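Local atomic coordinates of xyloglucan-specific endo-beta-1,4-glucanase (Uncultured bacterium, PDB entry 4W88), a protein that hydrolyses internal beta-1,4-glucosidic bonds in the backbone of the plant cell-wall polysaccharide xyloglucan, as a family GH5 endoglucanase. Residues A[1-9]-A[262-270]; A[110-121]-A[165-176]. The protein carries 1 engineered substitution. All coordinates share one frame; numbering follows the deposited sequence.

Both contacts belong to one (beta/alpha)8 barrel, but they share no element and do not touch; their centres lie about 25 Å apart. Contact 1 is mostly buried and joins the N-terminal helix 3-9 to the entry of strand 267-272. Contact 2 is larger and only partly buried. It joins two outer helices, 117-134 and 164-182, together with the loop that leads into the first. Contact 1 holds by apolar packing on a proline, with no hydrogen bond across it. Contact 2 adds one hydrogen bond at its polar edge. Both segments of contact 2 fall in the chain between those of contact 1.

Contact 1. Residues A[1-9]-A[262-270]; sequences DRSRVFDIL and DKGIPVVIT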
loop_
_atom_site.group_PDB
_atom_site.type_symbol
_atom_site.label_atom_id
_atom_site.label_comp_id
_atom_site.label_asym_id
_atom_site.label_seq_id
_atom_site.Cartn_x
_atom_site.Cartn_y
_atom_site.Cartn_z
ATOM N N ASP A 1 5.435 -10.392 22.009
ATOM C CA ASP A 1 6.656 -9.730 21.527
ATOM C C ASP A 1 6.604 -9.664 19.999
ATOM O O ASP A 1 6.796 -10.662 19.294
ATOM C CB ASP A 1 7.907 -10.482 21.975
ATOM C CG ASP A 1 9.179 -9.735 21.649
ATOM O OD1 ASP A 1 9.074 -8.636 21.095
ATOM O OD2 ASP A 1 10.290 -10.214 21.931
ATOM N N ARG A 2 6.329 -8.474 19.508
ATOM C CA ARG A 2 6.340 -8.179 18.064
ATOM C C ARG A 2 7.573 -7.372 17.627
ATOM O O ARG A 2 7.609 -6.764 16.547
ATOM C CB ARG A 2 5.097 -7.417 17.746
ATOM C CG ARG A 2 3.850 -8.234 18.046
ATOM C CD ARG A 2 2.594 -7.408 17.907
ATOM N NE ARG A 2 1.442 -8.209 18.328
ATOM C CZ ARG A 2 0.810 -9.096 17.561
ATOM N NH1 ARG A 2 1.214 -9.375 16.346
ATOM N NH2 ARG A 2 -0.203 -9.776 18.057
ATOM N N SER A 3 8.620 -7.423 18.415
ATOM C CA SER A 3 9.709 -6.501 18.187
ATOM C C SER A 3 10.509 -6.831 16.897
ATOM O O SER A 3 11.111 -5.944 16.325
ATOM C CB SER A 3 10.588 -6.461 19.421
ATOM O OG SER A 3 11.119 -7.711 19.594
ATOM N N ARG A 4 10.520 -8.083 16.432
ATOM C CA ARG A 4 11.105 -8.371 15.114
ATOM C C ARG A 4 10.550 -7.523 13.966
ATOM O O ARG A 4 11.291 -7.008 13.126
ATOM C CB ARG A 4 10.889 -9.832 14.757
ATOM C CG ARG A 4 11.569 -10.211 13.491
ATOM C CD ARG A 4 11.881 -11.704 13.433
ATOM N NE ARG A 4 12.340 -12.027 12.081
ATOM C CZ ARG A 4 11.513 -12.241 11.065
ATOM N NH1 ARG A 4 10.241 -12.061 11.250
ATOM N NH2 ARG A 4 11.977 -12.475 9.848
ATOM N N VAL A 5 9.240 -7.343 13.962
ATOM C CA VAL A 5 8.591 -6.545 12.918
ATOM C C VAL A 5 9.024 -5.068 13.063
ATOM O O VAL A 5 9.411 -4.433 12.101
ATOM C CB VAL A 5 7.071 -6.611 12.962
ATOM C CG1 VAL A 5 6.476 -5.705 11.897
ATOM C CG2 VAL A 5 6.597 -8.042 12.783
ATOM N N PHE A 6 9.024 -4.560 14.278
ATOM C CA PHE A 6 9.498 -3.177 14.531
ATOM C C PHE A 6 10.949 -3.005 14.085
ATOM O O PHE A 6 11.289 -2.009 13.432
ATOM C CB PHE A 6 9.325 -2.794 15.997
ATOM C CG PHE A 6 7.899 -2.518 16.409
ATOM C CD1 PHE A 6 7.214 -1.408 15.969
ATOM C CD2 PHE A 6 7.242 -3.361 17.306
ATOM C CE1 PHE A 6 5.911 -1.154 16.385
ATOM C CE2 PHE A 6 5.929 -3.121 17.696
ATOM C CZ PHE A 6 5.267 -1.998 17.282
ATOM N N ASP A 7 11.796 -3.997 14.346
ATOM C CA ASP A 7 13.183 -3.878 13.907
ATOM C C ASP A 7 13.340 -3.830 12.435
ATOM O O ASP A 7 14.070 -2.989 11.948
ATOM C CB ASP A 7 14.023 -5.041 14.421
ATOM C CG ASP A 7 14.216 -4.956 15.876
ATOM O OD1 ASP A 7 13.937 -3.920 16.570
ATOM O OD2 ASP A 7 14.795 -5.951 16.374
ATOM N N ILE A 8 12.614 -4.695 11.724
ATOM C CA ILE A 8 12.655 -4.658 10.262
ATOM C C ILE A 8 12.207 -3.302 9.737
ATOM O O ILE A 8 12.931 -2.679 8.963
ATOM C CB ILE A 8 11.825 -5.797 9.646
ATOM C CG1 ILE A 8 12.540 -7.123 9.907
ATOM C CG2 ILE A 8 11.640 -5.612 8.178
ATOM C CD1 ILE A 8 11.684 -8.353 9.694
ATOM N N LEU A 9 11.037 -2.827 10.180
ATOM C CA LEU A 9 10.506 -1.566 9.670
ATOM C C LEU A 9 11.434 -0.382 10.007
ATOM O O LEU A 9 11.439 0.592 9.252
ATOM C CB LEU A 9 9.131 -1.313 10.259
ATOM C CG LEU A 9 8.041 -2.302 9.821
ATOM C CD1 LEU A 9 6.765 -2.133 10.643
ATOM C CD2 LEU A 9 7.734 -2.158 8.318
ATOM N N ASP A 262 -0.038 2.138 20.693
ATOM C CA ASP A 262 0.131 2.047 22.176
ATOM C C ASP A 262 -0.217 0.664 22.770
ATOM O O ASP A 262 -0.021 0.394 23.918
ATOM C CB ASP A 262 -0.634 3.145 22.861
ATOM C CG ASP A 262 -0.072 4.555 22.586
ATOM O OD1 ASP A 262 1.090 4.755 22.083
ATOM O OD2 ASP A 262 -0.823 5.489 22.887
ATOM N N LYS A 263 -0.712 -0.199 21.901
ATOM C CA LYS A 263 -0.830 -1.564 22.225
ATOM C C LYS A 263 0.310 -2.392 21.674
ATOM O O LYS A 263 0.284 -3.629 21.775
ATOM C CB LYS A 263 -2.138 -2.114 21.664
ATOM C CG LYS A 263 -3.427 -1.491 22.181
ATOM C CD LYS A 263 -4.535 -2.428 21.684
ATOM C CE LYS A 263 -5.936 -1.970 21.994
ATOM N NZ LYS A 263 -6.137 -1.847 23.461
ATOM N N GLY A 264 1.321 -1.759 21.118
ATOM C CA GLY A 264 2.493 -2.491 20.603
ATOM C C GLY A 264 2.321 -3.235 19.285
ATOM O O GLY A 264 3.040 -4.172 19.005
ATOM N N ILE A 265 1.345 -2.803 18.497
ATOM C CA ILE A 265 1.039 -3.429 17.216
ATOM C C ILE A 265 1.707 -2.583 16.100
ATOM O O ILE A 265 1.473 -1.350 16.023
ATOM C CB ILE A 265 -0.496 -3.504 16.956
ATOM C CG1 ILE A 265 -1.343 -4.150 18.078
ATOM C CG2 ILE A 265 -0.728 -4.212 15.611
ATOM C CD1 ILE A 265 -0.839 -5.479 18.494
ATOM N N PRO A 266 2.572 -3.209 15.262
ATOM C CA PRO A 266 3.190 -2.469 14.192
ATOM C C PRO A 266 2.158 -1.894 13.207
ATOM O O PRO A 266 1.234 -2.593 12.804
ATOM C CB PRO A 266 4.087 -3.531 13.499
ATOM C CG PRO A 266 4.461 -4.443 14.585
ATOM C CD PRO A 266 3.181 -4.540 15.390
ATOM N N VAL A 267 2.362 -0.621 12.849
ATOM C CA VAL A 267 1.564 0.071 11.874
ATOM C C VAL A 267 2.434 0.629 10.766
ATOM O O VAL A 267 3.529 1.168 11.022
ATOM C CB VAL A 267 0.775 1.242 12.513
ATOM C CG1 VAL A 267 -0.024 2.002 11.475
ATOM C CG2 VAL A 267 -0.157 0.644 13.495
ATOM N N VAL A 268 1.943 0.467 9.542
ATOM C CA VAL A 268 2.603 0.961 8.333
ATOM C C VAL A 268 1.560 1.743 7.500
ATOM O O VAL A 268 0.463 1.251 7.216
ATOM C CB VAL A 268 3.212 -0.175 7.423
ATOM C CG1 VAL A 268 4.031 0.534 6.324
ATOM C CG2 VAL A 268 4.099 -1.076 8.181
ATOM N N ILE A 269 1.877 2.985 7.140
ATOM C CA ILE A 269 1.050 3.764 6.205
ATOM C C ILE A 269 1.464 3.425 4.757
ATOM O O ILE A 269 2.439 3.983 4.257
ATOM C CB ILE A 269 1.093 5.270 6.479
ATOM C CG1 ILE A 269 0.782 5.574 7.964
ATOM C CG2 ILE A 269 0.197 5.953 5.521
ATOM C CD1 ILE A 269 -0.570 5.113 8.462
ATOM N N THR A 270 0.715 2.537 4.087
ATOM C CA THR A 270 1.163 2.036 2.834
ATOM C C THR A 270 0.833 2.920 1.656
ATOM O O THR A 270 1.345 2.681 0.545
ATOM C CB THR A 270 0.764 0.552 2.603
ATOM O OG1 THR A 270 -0.671 0.409 2.636
ATOM C CG2 THR A 270 1.416 -0.332 3.668
#
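Phe-6, on the short helix 3-9, approaches Pro-266 at the entry of strand 267-272 with their CA atoms 6.4 Å apart, and farther along Leu-9 faces Val-268. Pro-266 is the centre of the contact. Pro-266 CG lies over one face of the Phe-6 ring, 3.8 Å from the ring centroid and 16° off the normal. This is a CH-pi contact. CG of Phe-6 stands anti to the carbonyl carbon (chi1 -74°), which swings the ring across the proline. At the ring edge, near the ring plane, Phe-6 CE2 meets the carbonyl O of Gly-264 at 3.3 Å.

Val-5 packs on the same proline ring, with its CG1 3.6 Å from Pro-266 CG. Leu-9 continues the apolar seam. Leu-9 CD1 and CD2 both touch CG2 of Val-268, each at 3.8 Å.

Arg-2 borders the other end. Its chain is extended from CG to NE and runs alongside Ile-265. Arg-2 NE passes 3.6 Å from Ile-265 CD1, while Arg-2 CD lies 3.4 Å from Gly-264 O. The guanidinium makes its hydrogen bonds beyond this contact, to the carbonyl oxygens of Pro-213 and Asp-215, in the loop that leads into strand 218-223.

Gly-264 has positive phi and is the C' residue of a Schellman motif that ends helix 246-261. The turn delivers the chain to Pro-266 and the strand. On the other side, Arg-2 is the N-cap residue of helix 3-9, and an Asx turn, with Asp-1 OD1 accepting from the backbone N of Ser-3, leads into the helix. The whole arrangement fits an N-terminal helix packed against the strand-entry end of a TIM barrel, the end opposite the catalytic face.

Contact 2. Residues A[110-121]-A[165-176]; sequences LKTDPNNEAALC and AERKLINAMNKA
Leu-169 fills the apolar centre with both methyls. Leu-169 CD2 lies 3.6 Å from the backbone C of Thr-112 and 3.8 Å from CD1 of Leu-120, whose side chain it meets at about a right angle. Leu-169 CD1 touches CG of Glu-117 at 3.7 Å, and the two side chains run antiparallel alongside each other.

One turn on, Met-173 is a selenomethionine. A turn about the CG-SE bond (chi3 80°) brings CE of Met-173 to CD2 of Leu-110, 3.8 Å away, tip to tip. The same methyl rests on CB of Leu-120. Cys-121 SG lies against Met-173 CG and Ala-172, and its CB meets CB of Ala-176; the axes of the two short segments approach to 9.9 Å. At the other end CG of Pro-114 sits on CB of Ala-165.

One hydrogen bond crosses the contact at its polar edge. Thr-112 OG1 donates to Glu-166 OE2 at 2.8 Å, on the anti side and 31° out of the carboxylate plane. OE2 also bonds Tyr-198 OH, and OE1 accepts from the backbone N of Thr-163, so the buried carboxylate is held at both oxygens.

The side chain of Glu-166 is about 11 Å from the bound galactose, so it does not touch the sugar. Segments 117-121 and 165-176 run in the same general sense and cross at -36°. Their helices follow strands 97-101 and 142-145, and pack as neighbouring outer helices of a TIM barrel.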
loop_
_atom_site.group_PDB
_atom_site.type_symbol
_atom_site.label_atom_id
_atom_site.label_comp_id
_atom_site.label_asym_id
_atom_site.label_seq_id
_atom_site.Cartn_x
_atom_site.Cartn_y
_atom_site.Cartn_z
ATOM N N LEU A 110 -13.156 -9.050 -5.566
ATOM C CA LEU A 110 -13.005 -8.719 -4.150
ATOM C C LEU A 110 -14.025 -7.636 -3.752
ATOM O O LEU A 110 -13.700 -6.444 -3.646
ATOM C CB LEU A 110 -11.582 -8.339 -3.778
ATOM C CG LEU A 110 -11.160 -8.657 -2.346
ATOM C CD1 LEU A 110 -9.695 -8.293 -2.110
ATOM C CD2 LEU A 110 -11.992 -7.940 -1.300
ATOM N N LYS A 111 -15.277 -8.059 -3.649
ATOM C CA LYS A 111 -16.422 -7.215 -3.291
ATOM C C LYS A 111 -16.920 -7.774 -1.966
ATOM O O LYS A 111 -17.283 -8.960 -1.892
ATOM C CB LYS A 111 -17.492 -7.298 -4.341
ATOM C CG LYS A 111 -16.948 -7.079 -5.720
ATOM C CD LYS A 111 -17.320 -5.796 -6.270
ATOM C CE LYS A 111 -16.920 -5.571 -7.707
ATOM N NZ LYS A 111 -16.914 -4.101 -8.007
ATOM N N THR A 112 -16.885 -6.957 -0.896
ATOM C CA THR A 112 -17.059 -7.467 0.480
ATOM C C THR A 112 -18.518 -7.717 0.892
ATOM O O THR A 112 -19.039 -7.042 1.734
ATOM C CB THR A 112 -16.385 -6.507 1.474
ATOM O OG1 THR A 112 -16.838 -5.197 1.241
ATOM C CG2 THR A 112 -14.903 -6.605 1.319
ATOM N N ASP A 113 -19.167 -8.653 0.219
ATOM C CA ASP A 113 -20.471 -9.105 0.602
ATOM C C ASP A 113 -20.316 -10.184 1.633
ATOM O O ASP A 113 -19.779 -11.255 1.362
ATOM C CB ASP A 113 -21.207 -9.600 -0.634
ATOM C CG ASP A 113 -22.566 -10.162 -0.325
ATOM O OD1 ASP A 113 -22.979 -10.296 0.875
ATOM O OD2 ASP A 113 -23.211 -10.489 -1.326
ATOM N N PRO A 114 -20.812 -9.932 2.854
ATOM C CA PRO A 114 -20.601 -10.953 3.909
ATOM C C PRO A 114 -21.234 -12.315 3.583
ATOM O O PRO A 114 -20.789 -13.351 4.058
ATOM C CB PRO A 114 -21.308 -10.312 5.127
ATOM C CG PRO A 114 -21.193 -8.860 4.869
ATOM C CD PRO A 114 -21.451 -8.727 3.397
ATOM N N ASN A 115 -22.228 -12.326 2.717
ATOM C CA ASN A 115 -22.833 -13.591 2.330
ATOM C C ASN A 115 -21.993 -14.402 1.412
ATOM O O ASN A 115 -22.329 -15.549 1.190
ATOM C CB ASN A 115 -24.172 -13.378 1.665
ATOM C CG ASN A 115 -25.159 -12.778 2.603
ATOM O OD1 ASN A 115 -25.145 -13.024 3.822
ATOM N ND2 ASN A 115 -25.992 -11.959 2.074
ATOM N N ASN A 116 -20.924 -13.826 0.902
ATOM C CA ASN A 116 -20.032 -14.524 -0.019
ATOM C C ASN A 116 -18.682 -14.832 0.596
ATOM O O ASN A 116 -17.672 -14.927 -0.138
ATOM C CB ASN A 116 -19.840 -13.685 -1.260
ATOM C CG ASN A 116 -19.344 -14.453 -2.399
ATOM O OD1 ASN A 116 -19.619 -15.686 -2.543
ATOM N ND2 ASN A 116 -18.613 -13.742 -3.302
ATOM N N GLU A 117 -18.657 -14.999 1.916
ATOM C CA GLU A 117 -17.374 -15.095 2.618
ATOM C C GLU A 117 -16.502 -16.257 2.108
ATOM O O GLU A 117 -15.287 -16.074 1.897
ATOM C CB GLU A 117 -17.612 -15.211 4.095
ATOM C CG GLU A 117 -16.368 -15.471 4.912
ATOM C CD GLU A 117 -16.622 -15.441 6.390
ATOM O OE1 GLU A 117 -16.089 -16.252 7.056
ATOM O OE2 GLU A 117 -17.288 -14.580 6.923
ATOM N N ALA A 118 -17.091 -17.432 1.921
ATOM C CA ALA A 118 -16.298 -18.575 1.564
ATOM C C ALA A 118 -15.589 -18.353 0.258
ATOM O O ALA A 118 -14.391 -18.571 0.174
ATOM C CB ALA A 118 -17.156 -19.861 1.525
ATOM N N ALA A 119 -16.309 -17.952 -0.798
ATOM C CA ALA A 119 -15.709 -17.730 -2.088
ATOM C C ALA A 119 -14.617 -16.684 -2.031
ATOM O O ALA A 119 -13.590 -16.815 -2.717
ATOM C CB ALA A 119 -16.751 -17.280 -3.114
ATOM N N LEU A 120 -14.839 -15.636 -1.241
ATOM C CA LEU A 120 -13.833 -14.561 -1.064
ATOM C C LEU A 120 -12.551 -15.019 -0.380
ATOM O O LEU A 120 -11.426 -14.786 -0.899
ATOM C CB LEU A 120 -14.398 -13.367 -0.275
ATOM C CG LEU A 120 -15.496 -12.599 -1.049
ATOM C CD1 LEU A 120 -16.301 -11.703 -0.124
ATOM C CD2 LEU A 120 -15.017 -11.769 -2.246
ATOM N N CYS A 121 -12.716 -15.722 0.732
ATOM C CA CYS A 121 -11.603 -16.249 1.437
ATOM C C CYS A 121 -10.783 -17.232 0.589
ATOM O O CYS A 121 -9.533 -17.228 0.662
ATOM C CB CYS A 121 -12.051 -16.939 2.748
ATOM S SG CYS A 121 -12.402 -15.766 4.052
ATOM N N ALA A 165 -20.897 -5.908 9.662
ATOM C CA ALA A 165 -20.745 -7.256 9.061
ATOM C C ALA A 165 -19.535 -7.333 8.088
ATOM O O ALA A 165 -18.835 -8.333 7.988
ATOM C CB ALA A 165 -22.032 -7.698 8.376
ATOM N N GLU A 166 -19.328 -6.256 7.350
ATOM C CA GLU A 166 -18.203 -6.177 6.429
ATOM C C GLU A 166 -16.881 -6.227 7.192
ATOM O O GLU A 166 -15.908 -6.842 6.748
ATOM C CB GLU A 166 -18.294 -4.920 5.589
ATOM C CG GLU A 166 -19.259 -4.997 4.395
ATOM C CD GLU A 166 -19.326 -3.702 3.622
ATOM O OE1 GLU A 166 -19.674 -2.679 4.288
ATOM O OE2 GLU A 166 -18.951 -3.697 2.412
ATOM N N ARG A 167 -16.811 -5.521 8.310
ATOM C CA ARG A 167 -15.617 -5.534 9.090
ATOM C C ARG A 167 -15.326 -6.925 9.679
ATOM O O ARG A 167 -14.158 -7.287 9.752
ATOM C CB ARG A 167 -15.630 -4.455 10.148
ATOM C CG ARG A 167 -15.581 -3.074 9.535
ATOM C CD ARG A 167 -15.339 -2.009 10.570
ATOM N NE ARG A 167 -16.416 -1.811 11.496
ATOM C CZ ARG A 167 -17.444 -0.957 11.357
ATOM N NH1 ARG A 167 -17.603 -0.262 10.285
ATOM N NH2 ARG A 167 -18.335 -0.864 12.326
ATOM N N LYS A 168 -16.359 -7.687 10.076
ATOM C CA LYS A 168 -16.170 -9.113 10.427
ATOM C C LYS A 168 -15.556 -9.912 9.263
ATOM O O LYS A 168 -14.659 -10.730 9.479
ATOM C CB LYS A 168 -17.454 -9.810 11.008
ATOM C CG LYS A 168 -18.062 -9.244 12.288
ATOM C CD LYS A 168 -19.188 -10.162 12.864
ATOM C CE LYS A 168 -20.582 -9.909 12.254
ATOM N NZ LYS A 168 -21.449 -8.849 12.896
ATOM N N LEU A 169 -16.067 -9.688 8.040
ATOM C CA LEU A 169 -15.556 -10.351 6.841
ATOM C C LEU A 169 -14.094 -9.981 6.610
ATOM O O LEU A 169 -13.290 -10.845 6.260
ATOM C CB LEU A 169 -16.414 -9.984 5.628
ATOM C CG LEU A 169 -15.901 -10.402 4.257
ATOM C CD1 LEU A 169 -15.824 -11.940 4.153
ATOM C CD2 LEU A 169 -16.785 -9.870 3.160
ATOM N N ILE A 170 -13.733 -8.725 6.833
ATOM C CA ILE A 170 -12.321 -8.298 6.653
ATOM C C ILE A 170 -11.442 -9.094 7.604
ATOM O O ILE A 170 -10.379 -9.607 7.230
ATOM C CB ILE A 170 -12.133 -6.826 6.889
ATOM C CG1 ILE A 170 -12.828 -6.054 5.739
ATOM C CG2 ILE A 170 -10.622 -6.509 6.941
ATOM C CD1 ILE A 170 -12.471 -6.355 4.285
ATOM N N ASN A 171 -11.906 -9.234 8.845
ATOM C CA ASN A 171 -11.121 -10.040 9.793
ATOM C C ASN A 171 -10.906 -11.509 9.321
ATOM O O ASN A 171 -9.790 -12.041 9.468
ATOM C CB ASN A 171 -11.673 -10.038 11.247
ATOM C CG ASN A 171 -11.645 -8.675 11.870
ATOM O OD1 ASN A 171 -10.761 -7.859 11.614
ATOM N ND2 ASN A 171 -12.668 -8.385 12.657
ATOM N N ALA A 172 -11.961 -12.120 8.778
ATOM C CA ALA A 172 -11.864 -13.465 8.236
ATOM C C ALA A 172 -10.894 -13.527 7.050
ATOM O O ALA A 172 -10.089 -14.412 6.936
ATOM C CB ALA A 172 -13.238 -13.949 7.799
HETATM N N MSE A 173 -10.926 -12.513 6.211
HETATM C CA MSE A 173 -10.082 -12.458 5.001
HETATM C C MSE A 173 -8.614 -12.285 5.423
HETATM O O MSE A 173 -7.733 -12.902 4.842
HETATM C CB MSE A 173 -10.533 -11.379 3.970
HETATM C CG MSE A 173 -11.880 -11.823 3.393
HETATM SE SE MSE A 173 -12.510 -10.551 2.031
HETATM C CE MSE A 173 -11.406 -11.171 0.519
ATOM N N ASN A 174 -8.350 -11.396 6.387
ATOM C CA ASN A 174 -6.965 -11.189 6.910
ATOM C C ASN A 174 -6.417 -12.561 7.378
ATOM O O ASN A 174 -5.256 -12.899 7.131
ATOM C CB ASN A 174 -6.923 -10.159 8.056
ATOM C CG ASN A 174 -6.987 -8.726 7.566
ATOM O OD1 ASN A 174 -6.582 -8.408 6.420
ATOM N ND2 ASN A 174 -7.501 -7.845 8.419
ATOM N N LYS A 175 -7.246 -13.324 8.107
ATOM C CA LYS A 175 -6.832 -14.643 8.620
ATOM C C LYS A 175 -6.545 -15.606 7.515
ATOM O O LYS A 175 -5.612 -16.393 7.611
ATOM C CB LYS A 175 -7.864 -15.326 9.565
ATOM C CG LYS A 175 -8.225 -14.541 10.707
ATOM C CD LYS A 175 -8.840 -15.402 11.800
ATOM C CE LYS A 175 -9.954 -14.579 12.401
ATOM N NZ LYS A 175 -10.460 -15.075 13.702
ATOM N N ALA A 176 -7.348 -15.547 6.465
ATOM C CA ALA A 176 -7.210 -16.476 5.347
ATOM C C ALA A 176 -5.864 -16.241 4.638
ATOM O O ALA A 176 -5.177 -17.149 4.225
ATOM C CB ALA A 176 -8.330 -16.294 4.387
#